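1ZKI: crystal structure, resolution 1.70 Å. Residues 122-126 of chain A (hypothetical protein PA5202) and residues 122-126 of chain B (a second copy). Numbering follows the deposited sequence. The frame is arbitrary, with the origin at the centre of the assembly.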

# COMPACT_ATOMS: atom_id res chain seq x y z
N ALA A 122 1.06 10.76 -3.17
CA ALA A 122 0.05 9.67 -3.25
C ALA A 122 0.72 8.33 -2.98
O ALA A 122 1.94 8.20 -3.08
CB ALA A 122 -0.63 9.66 -4.63
N LYS A 123 -0.08 7.35 -2.59
CA LYS A 123 0.44 6.02 -2.29
C LYS A 123 -0.62 5.04 -2.77
O LYS A 123 -1.82 5.31 -2.65
CB LYS A 123 0.64 5.83 -0.79
CG LYS A 123 1.23 4.46 -0.40
CD LYS A 123 2.76 4.48 -0.58
CE LYS A 123 3.33 3.12 -0.97
NZ LYS A 123 3.45 2.18 0.14
N GLY A 124 -0.19 3.93 -3.36
CA GLY A 124 -1.17 2.91 -3.79
C GLY A 124 -0.64 1.50 -3.82
O GLY A 124 0.56 1.27 -3.63
N GLN A 125 -1.56 0.57 -4.09
CA GLN A 125 -1.29 -0.86 -4.09
C GLN A 125 -2.24 -1.47 -5.08
O GLN A 125 -3.41 -1.09 -5.11
CB GLN A 125 -1.58 -1.41 -2.69
CG GLN A 125 -1.25 -2.86 -2.46
CD GLN A 125 -1.56 -3.29 -1.03
OE1 GLN A 125 -2.32 -4.25 -0.81
NE2 GLN A 125 -1.01 -2.57 -0.06
N GLY A 126 -1.75 -2.38 -5.90
CA GLY A 126 -2.59 -3.03 -6.93
C GLY A 126 -2.18 -4.45 -7.22
O GLY A 126 -1.14 -4.94 -6.73
N ALA B 122 0.79 -10.63 3.84
CA ALA B 122 -0.28 -9.71 3.41
C ALA B 122 0.25 -8.28 3.45
O ALA B 122 1.21 -7.97 4.19
CB ALA B 122 -1.50 -9.85 4.30
N LYS B 123 -0.34 -7.41 2.63
CA LYS B 123 0.05 -6.01 2.58
C LYS B 123 -1.23 -5.21 2.47
O LYS B 123 -2.17 -5.63 1.78
CB LYS B 123 0.95 -5.74 1.37
CG LYS B 123 1.41 -4.25 1.25
CD LYS B 123 2.57 -3.96 2.20
CE LYS B 123 2.69 -2.45 2.59
NZ LYS B 123 3.47 -1.74 1.57
N GLY B 124 -1.29 -4.08 3.16
CA GLY B 124 -2.49 -3.26 3.08
C GLY B 124 -2.26 -1.77 3.26
O GLY B 124 -1.19 -1.33 3.69
N GLN B 125 -3.30 -1.01 2.93
CA GLN B 125 -3.26 0.43 3.03
C GLN B 125 -4.66 0.89 3.37
O GLN B 125 -5.63 0.38 2.80
CB GLN B 125 -2.83 0.99 1.68
CG GLN B 125 -2.75 2.50 1.58
CD GLN B 125 -2.29 2.91 0.17
OE1 GLN B 125 -1.34 2.33 -0.37
NE2 GLN B 125 -2.95 3.90 -0.42
N GLY B 126 -4.78 1.84 4.29
CA GLY B 126 -6.10 2.30 4.67
C GLY B 126 -6.11 3.73 5.14
O GLY B 126 -5.05 4.38 5.25
O HOH W 1 0.94 1.34 0.59

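Two copies of one strand, residues 122-126 of chains A and B, cross face to face at 140° between their N-to-C directions, with axes 7.6 Å apart at closest approach. That spacing is too wide for backbone pairing, so side chains fill the gap. Gln125(B) and Gln125(A) bury the most surface, and their CA atoms, 7.5 Å apart, set the register. Gln125(B) points its CA-to-CB bond toward chain A and is extended (chi1 and chi2 both t), which carries its amide to the opposing backbone: NE2 of Gln125(B) donates a hydrogen bond to O of Lys123(A) at 2.9 Å, with an N-H...O angle of 156°. Its OE1 lies 3.5 Å from CA of Gly124(A), where there is no side chain and a CB would point away. Gln125(A) is likewise extended and reaches the matching site on chain B, but its amide is probably turned over in the model, so its polar contacts are left open. The lysines also point toward the partner strand. NZ of Lys123(A) and NZ of Lys123(B) come within 4.2 Å, a close approach of like charges; both are hydrogen-bonded elsewhere in the structure. Water 1 accepts from NZ of Lys123(A) at 2.7 Å and donates to OE1 of Gln125(B) at 2.7 Å, linking the two chains a second time.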